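Local coordinates for SusD superfamily protein (Bacteroides thetaiotaomicron VPI-5482, PDB 3HDX) that probably binds polysaccharide at the bacterial outer membrane and helps in glycan uptake, at residues R76-V81 with R127-V132; A80-A85 with F120-M125. All coordinates share one frame; numbering follows the deposited sequence.

Interaction 1 (R76-V81 with R127-V132)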
ATOM      1  N   ARG A  76      13.361  10.754   5.558  1.00 14.50           N
ATOM      2  CA  ARG A  76      12.960  11.559   6.721  0.50 14.85           C
ATOM      3  C   ARG A  76      11.461  11.458   7.056  1.00 14.14           C
ATOM      4  O   ARG A  76      11.101  11.360   8.226  1.00 14.51           O
ATOM      5  CB  ARG A  76      13.414  13.027   6.530  0.50 17.64           C
ATOM      6  CG  ARG A  76      13.242  13.919   7.727  0.50 21.33           C
ATOM      7  CD  ARG A  76      13.731  15.374   7.505  0.50 23.65           C
ATOM      8  NE  ARG A  76      13.555  16.156   8.729  0.50 26.90           N
ATOM      9  CZ  ARG A  76      14.500  16.331   9.651  0.50 28.11           C
ATOM     10  NH1 ARG A  76      15.709  15.811   9.483  0.50 28.54           N
ATOM     11  NH2 ARG A  76      14.241  17.042  10.740  0.50 29.20           N
ATOM     12  N   ARG A  77      10.605  11.544   6.029  1.00 13.23           N
ATOM     13  CA  ARG A  77       9.172  11.497   6.225  1.00 13.90           C
ATOM     14  C   ARG A  77       8.671  10.231   6.933  1.00 13.04           C
ATOM     15  O   ARG A  77       7.686  10.280   7.657  1.00 14.31           O
ATOM     16  CB  ARG A  77       8.426  11.727   4.909  1.00 15.74           C
ATOM     17  CG  ARG A  77       8.682  10.663   3.854  1.00 16.95           C
ATOM     18  CD  ARG A  77       8.231  11.117   2.453  1.00 17.00           C
ATOM     19  NE  ARG A  77       8.416  10.080   1.434  1.00 16.24           N
ATOM     20  CZ  ARG A  77       9.574   9.796   0.817  1.00 16.74           C
ATOM     21  NH1 ARG A  77      10.718  10.421   1.160  1.00 18.70           N
ATOM     22  NH2 ARG A  77       9.618   8.870  -0.155  1.00 15.96           N
ATOM     23  N   PHE A  78       9.379   9.128   6.749  1.00 12.91           N
ATOM     24  CA  PHE A  78       9.060   7.901   7.487  1.00 13.15           C
ATOM     25  C   PHE A  78       9.447   8.010   8.959  1.00 12.96           C
ATOM     26  O   PHE A  78       8.667   7.639   9.816  1.00 12.36           O
ATOM     27  CB  PHE A  78       9.650   6.677   6.792  1.00 14.22           C
ATOM     28  CG  PHE A  78       8.976   6.399   5.489  1.00 14.14           C
ATOM     29  CD1 PHE A  78       7.795   5.635   5.483  1.00 13.02           C
ATOM     30  CD2 PHE A  78       9.412   6.962   4.307  1.00 14.63           C
ATOM     31  CE1 PHE A  78       7.117   5.393   4.289  1.00 13.29           C
ATOM     32  CE2 PHE A  78       8.702   6.729   3.126  1.00 14.03           C
ATOM     33  CZ  PHE A  78       7.581   5.958   3.127  1.00 14.33           C
ATOM     34  N   TYR A  79      10.642   8.514   9.245  1.00 12.67           N
ATOM     35  CA  TYR A  79      11.057   8.744  10.637  1.00 12.85           C
ATOM     36  C   TYR A  79      10.162   9.787  11.321  1.00 12.84           C
ATOM     37  O   TYR A  79       9.958   9.710  12.536  1.00 13.53           O
ATOM     38  CB  TYR A  79      12.557   9.031  10.784  1.00 12.79           C
ATOM     39  CG  TYR A  79      13.321   7.775  10.548  1.00 11.30           C
ATOM     40  CD1 TYR A  79      13.316   6.772  11.531  1.00 11.19           C
ATOM     41  CD2 TYR A  79      14.026   7.552   9.381  1.00 12.23           C
ATOM     42  CE1 TYR A  79      13.954   5.573  11.322  1.00 12.25           C
ATOM     43  CE2 TYR A  79      14.667   6.373   9.185  1.00 13.35           C
ATOM     44  CZ  TYR A  79      14.643   5.383  10.160  1.00 13.02           C
ATOM     45  OH  TYR A  79      15.259   4.198   9.886  1.00 13.66           O
ATOM     46  N   ALA A  80       9.551  10.709  10.553  1.00 13.47           N
ATOM     47  CA  ALA A  80       8.593  11.638  11.164  1.00 14.01           C
ATOM     48  C   ALA A  80       7.404  10.876  11.769  1.00 13.74           C
ATOM     49  O   ALA A  80       6.903  11.225  12.849  1.00 15.15           O
ATOM     50  CB  ALA A  80       8.118  12.712  10.167  1.00 14.14           C
ATOM     51  N   VAL A  81       6.945   9.839  11.059  1.00 12.63           N
ATOM     52  CA  VAL A  81       5.851   9.000  11.581  1.00 13.00           C
ATOM     53  C   VAL A  81       6.309   8.269  12.854  1.00 12.35           C
ATOM     54  O   VAL A  81       5.621   8.263  13.879  1.00 15.10           O
ATOM     55  CB  VAL A  81       5.426   7.944  10.561  1.00 12.84           C
ATOM     56  CG1 VAL A  81       4.397   6.957  11.177  1.00 13.75           C
ATOM     57  CG2 VAL A  81       4.912   8.593   9.268  1.00 13.79           C
ATOM     58  N   ARG A 127      10.701  -2.182   2.529  1.00 10.75           N
ATOM     59  CA  ARG A 127      10.531  -2.611   1.145  1.00 10.92           C
ATOM     60  C   ARG A 127      11.262  -1.676   0.172  1.00 10.42           C
ATOM     61  O   ARG A 127      11.701  -2.125  -0.896  1.00 12.28           O
ATOM     62  CB  ARG A 127       9.074  -2.656   0.720  1.00 11.25           C
ATOM     63  CG  ARG A 127       8.232  -3.698   1.444  1.00 10.93           C
ATOM     64  CD  ARG A 127       6.924  -3.917   0.672  1.00 11.74           C
ATOM     65  NE  ARG A 127       6.173  -2.682   0.532  1.00 12.09           N
ATOM     66  CZ  ARG A 127       4.925  -2.606   0.050  1.00 12.45           C
ATOM     67  NH1 ARG A 127       4.261  -3.685  -0.326  1.00 12.90           N
ATOM     68  NH2 ARG A 127       4.340  -1.437  -0.035  1.00 12.10           N
ATOM     69  N   ILE A 128      11.357  -0.389   0.536  1.00 11.09           N
ATOM     70  CA  ILE A 128      11.972   0.631  -0.323  1.00 11.14           C
ATOM     71  C   ILE A 128      13.500   0.634  -0.247  1.00 11.83           C
ATOM     72  O   ILE A 128      14.163   0.621  -1.282  1.00 12.29           O
ATOM     73  CB  ILE A 128      11.363   2.044  -0.040  1.00 11.91           C
ATOM     74  CG1 ILE A 128       9.887   2.086  -0.439  1.00 14.19           C
ATOM     75  CG2 ILE A 128      12.127   3.142  -0.764  1.00 11.51           C
ATOM     76  CD1 ILE A 128       9.170   3.341  -0.049  1.00 15.85           C
ATOM     77  N   TRP A 129      14.032   0.680   0.961  1.00 11.67           N
ATOM     78  CA  TRP A 129      15.465   0.857   1.200  1.00 11.46           C
ATOM     79  C   TRP A 129      16.192  -0.389   1.691  1.00 11.55           C
ATOM     80  O   TRP A 129      17.411  -0.439   1.628  1.00 12.66           O
ATOM     81  CB  TRP A 129      15.720   2.012   2.203  1.00 11.20           C
ATOM     82  CG  TRP A 129      15.452   3.371   1.647  1.00 11.86           C
ATOM     83  CD1 TRP A 129      16.295   4.117   0.847  1.00 11.73           C
ATOM     84  CD2 TRP A 129      14.296   4.180   1.867  1.00 12.04           C
ATOM     85  NE1 TRP A 129      15.700   5.312   0.537  1.00 12.49           N
ATOM     86  CE2 TRP A 129      14.475   5.375   1.156  1.00 12.33           C
ATOM     87  CE3 TRP A 129      13.108   3.998   2.579  1.00 12.17           C
ATOM     88  CZ2 TRP A 129      13.507   6.367   1.136  1.00 13.79           C
ATOM     89  CZ3 TRP A 129      12.143   4.979   2.546  1.00 13.30           C
ATOM     90  CH2 TRP A 129      12.354   6.153   1.843  1.00 13.31           C
ATOM     91  N   GLY A 130      15.457  -1.394   2.163  1.00 11.35           N
ATOM     92  CA  GLY A 130      16.089  -2.570   2.764  1.00 11.70           C
ATOM     93  C   GLY A 130      16.450  -2.254   4.218  1.00 11.22           C
ATOM     94  O   GLY A 130      15.592  -1.917   5.027  1.00 11.35           O
ATOM     95  N   ASP A 131      17.738  -2.315   4.543  1.00 11.52           N
ATOM     96  CA  ASP A 131      18.193  -2.033   5.884  1.00 11.62           C
ATOM     97  C   ASP A 131      17.903  -0.569   6.209  1.00 11.83           C
ATOM     98  O   ASP A 131      18.165   0.313   5.393  1.00 12.22           O
ATOM     99  CB  ASP A 131      19.701  -2.272   6.026  1.00 13.25           C
ATOM    100  CG  ASP A 131      20.142  -3.706   5.778  1.00 11.88           C
ATOM    101  OD1 ASP A 131      19.324  -4.662   5.705  1.00 13.00           O
ATOM    102  OD2 ASP A 131      21.402  -3.865   5.680  1.00 18.07           O
ATOM    103  N   VAL A 132      17.397  -0.304   7.410  1.00 11.79           N
ATOM    104  CA  VAL A 132      17.119   1.069   7.856  1.00 12.66           C
ATOM    105  C   VAL A 132      17.422   1.144   9.346  1.00 11.27           C
ATOM    106  O   VAL A 132      17.296   0.112  10.050  1.00 11.24           O
ATOM    107  CB  VAL A 132      15.646   1.531   7.583  1.00 12.32           C
ATOM    108  CG1 VAL A 132      15.302   1.505   6.100  1.00 13.06           C
ATOM    109  CG2 VAL A 132      14.668   0.664   8.384  1.00 13.53           C
TER

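Interaction 2 (A80-A85 with F120-M125)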
ATOM      1  N   ALA A  80       9.551  10.709  10.553  1.00 13.47           N
ATOM      2  CA  ALA A  80       8.593  11.638  11.164  1.00 14.01           C
ATOM      3  C   ALA A  80       7.404  10.876  11.769  1.00 13.74           C
ATOM      4  O   ALA A  80       6.903  11.225  12.849  1.00 15.15           O
ATOM      5  CB  ALA A  80       8.118  12.712  10.167  1.00 14.14           C
ATOM      6  N   VAL A  81       6.945   9.839  11.059  1.00 12.63           N
ATOM      7  CA  VAL A  81       5.851   9.000  11.581  1.00 13.00           C
ATOM      8  C   VAL A  81       6.309   8.269  12.854  1.00 12.35           C
ATOM      9  O   VAL A  81       5.621   8.263  13.879  1.00 15.10           O
ATOM     10  CB  VAL A  81       5.426   7.944  10.561  1.00 12.84           C
ATOM     11  CG1 VAL A  81       4.397   6.957  11.177  1.00 13.75           C
ATOM     12  CG2 VAL A  81       4.912   8.593   9.268  1.00 13.79           C
ATOM     13  N   ILE A  82       7.443   7.590  12.727  1.00 13.32           N
ATOM     14  CA  ILE A  82       8.002   6.747  13.799  1.00 12.70           C
ATOM     15  C   ILE A  82       8.205   7.588  15.082  1.00 12.81           C
ATOM     16  O   ILE A  82       7.805   7.189  16.155  1.00 13.22           O
ATOM     17  CB  ILE A  82       9.325   6.104  13.313  1.00 13.02           C
ATOM     18  CG1 ILE A  82       9.012   5.049  12.222  1.00 13.77           C
ATOM     19  CG2 ILE A  82      10.156   5.506  14.480  1.00 13.04           C
ATOM     20  CD1 ILE A  82      10.196   4.729  11.266  1.00 14.54           C
ATOM     21  N   ASN A  83       8.785   8.780  14.943  1.00 12.67           N
ATOM     22  CA  ASN A  83       9.061   9.633  16.091  1.00 13.34           C
ATOM     23  C   ASN A  83       7.754  10.169  16.723  1.00 13.29           C
ATOM     24  O   ASN A  83       7.595  10.184  17.960  1.00 13.77           O
ATOM     25  CB  ASN A  83      10.004  10.768  15.679  1.00 14.80           C
ATOM     26  CG  ASN A  83      10.752  11.355  16.843  1.00 15.11           C
ATOM     27  OD1 ASN A  83      11.066  10.645  17.794  1.00 17.60           O
ATOM     28  ND2 ASN A  83      11.097  12.617  16.742  1.00 18.75           N
ATOM     29  N   ALA A  84       6.810  10.607  15.892  1.00 14.17           N
ATOM     30  CA  ALA A  84       5.521  11.098  16.412  1.00 13.77           C
ATOM     31  C   ALA A  84       4.782   9.982  17.175  1.00 13.13           C
ATOM     32  O   ALA A  84       4.180  10.219  18.243  1.00 13.42           O
ATOM     33  CB  ALA A  84       4.655  11.657  15.288  1.00 14.32           C
ATOM     34  N   ALA A  85       4.824   8.760  16.634  1.00 13.39           N
ATOM     35  CA  ALA A  85       4.234   7.593  17.328  1.00 12.21           C
ATOM     36  C   ALA A  85       4.951   7.319  18.658  1.00 12.38           C
ATOM     37  O   ALA A  85       4.286   7.132  19.670  1.00 12.95           O
ATOM     38  CB  ALA A  85       4.274   6.343  16.408  1.00 13.08           C
ATOM     39  N   PHE A 120       3.833  -0.217  10.517  1.00 10.41           N
ATOM     40  CA  PHE A 120       3.566  -0.079   9.066  1.00 11.21           C
ATOM     41  C   PHE A 120       4.649   0.751   8.386  1.00 11.38           C
ATOM     42  O   PHE A 120       5.143   0.363   7.310  1.00 12.05           O
ATOM     43  CB  PHE A 120       2.167   0.509   8.839  1.00 12.10           C
ATOM     44  CG  PHE A 120       1.854   0.818   7.414  1.00 12.09           C
ATOM     45  CD1 PHE A 120       1.576  -0.198   6.517  1.00 12.14           C
ATOM     46  CD2 PHE A 120       1.850   2.132   6.968  1.00 12.51           C
ATOM     47  CE1 PHE A 120       1.270   0.113   5.180  1.00 11.53           C
ATOM     48  CE2 PHE A 120       1.559   2.439   5.640  1.00 12.70           C
ATOM     49  CZ  PHE A 120       1.262   1.433   4.752  1.00 12.22           C
ATOM     50  N   ALA A 121       5.002   1.886   8.994  1.00 10.87           N
ATOM     51  CA  ALA A 121       6.046   2.738   8.430  1.00 11.49           C
ATOM     52  C   ALA A 121       7.346   1.965   8.273  1.00 10.47           C
ATOM     53  O   ALA A 121       7.998   2.045   7.214  1.00 11.08           O
ATOM     54  CB  ALA A 121       6.244   4.026   9.304  1.00 10.29           C
ATOM     55  N   TYR A 122       7.692   1.153   9.296  1.00 11.37           N
ATOM     56  CA  TYR A 122       8.892   0.336   9.208  1.00 11.21           C
ATOM     57  C   TYR A 122       8.835  -0.664   8.056  1.00 10.96           C
ATOM     58  O   TYR A 122       9.789  -0.781   7.309  1.00 11.11           O
ATOM     59  CB  TYR A 122       9.252  -0.327  10.533  1.00 10.96           C
ATOM     60  CG  TYR A 122      10.137   0.545  11.418  1.00 10.77           C
ATOM     61  CD1 TYR A 122      11.390   0.968  10.961  1.00 11.32           C
ATOM     62  CD2 TYR A 122       9.716   0.982  12.685  1.00 11.04           C
ATOM     63  CE1 TYR A 122      12.224   1.784  11.740  1.00 11.22           C
ATOM     64  CE2 TYR A 122      10.568   1.744  13.494  1.00 11.36           C
ATOM     65  CZ  TYR A 122      11.795   2.191  13.006  1.00 10.66           C
ATOM     66  OH  TYR A 122      12.578   2.994  13.807  1.00 11.78           O
ATOM     67  N   PHE A 123       7.737  -1.409   7.949  1.00 10.35           N
ATOM     68  CA  PHE A 123       7.582  -2.351   6.844  1.00 11.26           C
ATOM     69  C   PHE A 123       7.710  -1.651   5.492  1.00 11.05           C
ATOM     70  O   PHE A 123       8.441  -2.078   4.615  1.00 10.91           O
ATOM     71  CB  PHE A 123       6.222  -3.047   6.938  1.00 11.18           C
ATOM     72  CG  PHE A 123       5.828  -3.780   5.670  1.00 13.26           C
ATOM     73  CD1 PHE A 123       6.624  -4.801   5.192  1.00 13.87           C
ATOM     74  CD2 PHE A 123       4.667  -3.445   4.990  1.00 16.61           C
ATOM     75  CE1 PHE A 123       6.263  -5.477   4.033  1.00 14.69           C
ATOM     76  CE2 PHE A 123       4.315  -4.145   3.820  1.00 17.53           C
ATOM     77  CZ  PHE A 123       5.102  -5.177   3.406  1.00 15.94           C
ATOM     78  N   TYR A 124       6.975  -0.552   5.363  1.00 11.23           N
ATOM     79  CA  TYR A 124       6.901   0.180   4.095  1.00 10.66           C
ATOM     80  C   TYR A 124       8.279   0.668   3.654  1.00 11.39           C
ATOM     81  O   TYR A 124       8.672   0.540   2.504  1.00 11.64           O
ATOM     82  CB  TYR A 124       5.869   1.329   4.224  1.00 11.34           C
ATOM     83  CG  TYR A 124       5.370   1.849   2.897  1.00 10.90           C
ATOM     84  CD1 TYR A 124       6.101   2.812   2.196  1.00 10.67           C
ATOM     85  CD2 TYR A 124       4.173   1.385   2.328  1.00 12.16           C
ATOM     86  CE1 TYR A 124       5.665   3.336   1.015  1.00 11.65           C
ATOM     87  CE2 TYR A 124       3.705   1.885   1.131  1.00 11.08           C
ATOM     88  CZ  TYR A 124       4.475   2.863   0.469  1.00 10.24           C
ATOM     89  OH  TYR A 124       4.036   3.375  -0.710  1.00 12.37           O
HETATM   90  N   MSE A 125       9.031   1.187   4.617  1.00 12.13           N
HETATM   91  CA  MSE A 125      10.342   1.741   4.319  0.80 12.12           C
HETATM   92  C   MSE A 125      11.364   0.603   4.066  1.00 12.01           C
HETATM   93  O   MSE A 125      12.281   0.765   3.251  1.00 12.36           O
HETATM   94  CB  MSE A 125      10.784   2.776   5.364  0.80 13.60           C
HETATM   95  CG  MSE A 125      11.263   2.187   6.646  0.80 13.62           C
HETATM   96 SE   MSE A 125      11.621   3.486   8.017  0.60 10.64          SE
HETATM   97  CE  MSE A 125      12.887   4.598   7.005  0.80 13.09           C
TER

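Interaction 1 (R76-V81 with R127-V132)
Phe78 and Trp129 both carry CG anti to the carbonyl carbon, with chi1 at -68° and -71°, and these torsions send the two rings to meet between the segments. The CD2–CE2 side of the Phe78 ring lies against the far rim of the indole. Phe78 CD2 is 3.8 Å from Trp129 CZ3. The phenyl group approaches at the indole edge, near its plane, and the two ring planes are steeply inclined, at 75°. Ile128, next to Trp129 in the chain, touches both rings. Its CG2 lies over the centre of one indole face, 3.5 Å above the plane, and its CD1 stands 4.4 Å from Phe78 CZ.

On the other helix, Arg77 lays one face of its guanidinium on the neighbouring Phe78, with CE2 3.6 Å above the plane and offset toward the rim. Arg77 NH2 also comes within 4.3 Å of Trp129 CH2. The charged end is fixed elsewhere: NE bonds to Ala28 O and NH2 to Val72 O. Trp75 packs edge-to-face against Trp129.

A second point of contact lies one residue on. The Tyr79 hydroxyl reaches Val132, its OH 3.5 Å from Val132 CB, and hydrogen-bonds to Pro133 O. Between Trp129 and Val132 the chain leaves helix 104-129 at Gly130. There phi is positive, and a side chain would press on the preceding carbonyl oxygen. This turn brings Val132 back toward helix 76-91.

The contact thus joins the start of one helix to the C-terminal end of another and the chain just beyond it. Between the segments the forces are aromatic and van der Waals. The hydroxyl of buried Tyr79 and the guanidinium of partly exposed Arg77 both have backbone carbonyl partners outside the two segments.

Interaction 2 (A80-A85 with F120-M125)
Tyr122 OH is held by a hydrogen bond to Val135 O, and Ile82 CG2 lies 3.6 Å from Tyr122 OH. The rest of the Tyr122 ring receives Ile82 from above. Ile82 CD1 sits over one face, 3.6 Å from the ring centroid and 15° off the normal, a CH-pi contact. Ile82 CD1 is displaced toward the hydroxyl end, with Tyr122 CZ the nearest ring atom at 3.5 Å. The isoleucine chain is extended at chi2 (157°), which carries CD1 out to the ring.

Helices 76-91 and 104-129 run antiparallel here. Their local axes are 9.9 Å apart and cross at -161°, a helix pairing in keeping with the TPR-related helical scaffold of SusD proteins. Ala121 lies where the backbones come nearest. Its small CB meets Val81 CG1 at 3.9 Å and also touches Ile82 CG1.

An alanine in place of Tyr122 would probably leave a gap where the ring meets Ile82 CD1 and deprive Val135 O of its hydroxyl partner. Met125 is a selenomethionine with two conformers. In the conformer described its SE lies 3.8 Å from Ile82 CD1, a contact that is therefore less certain.

In the fold
Both contacts join helix 76-91 to helix 104-129, and both are buried. Their centres are only about 7 Å apart. Interaction 2 lies within the antiparallel helix pair, where aliphatic side chains meet an alanine and one tyrosine face. Interaction 1 lies where helix 104-129 ends, and larger groups, among them an indole and a guanidinium, bridge the wider separation there. The two share Ala80 and Val81 in sequence, although of these only Val81 makes a contact, in interaction 2. They also touch directly: Phe78 CE1 packs 3.5 Å from Tyr124 CD1, and Tyr79 CE1 lies 3.8 Å from Tyr122 OH. The result is one continuous seam.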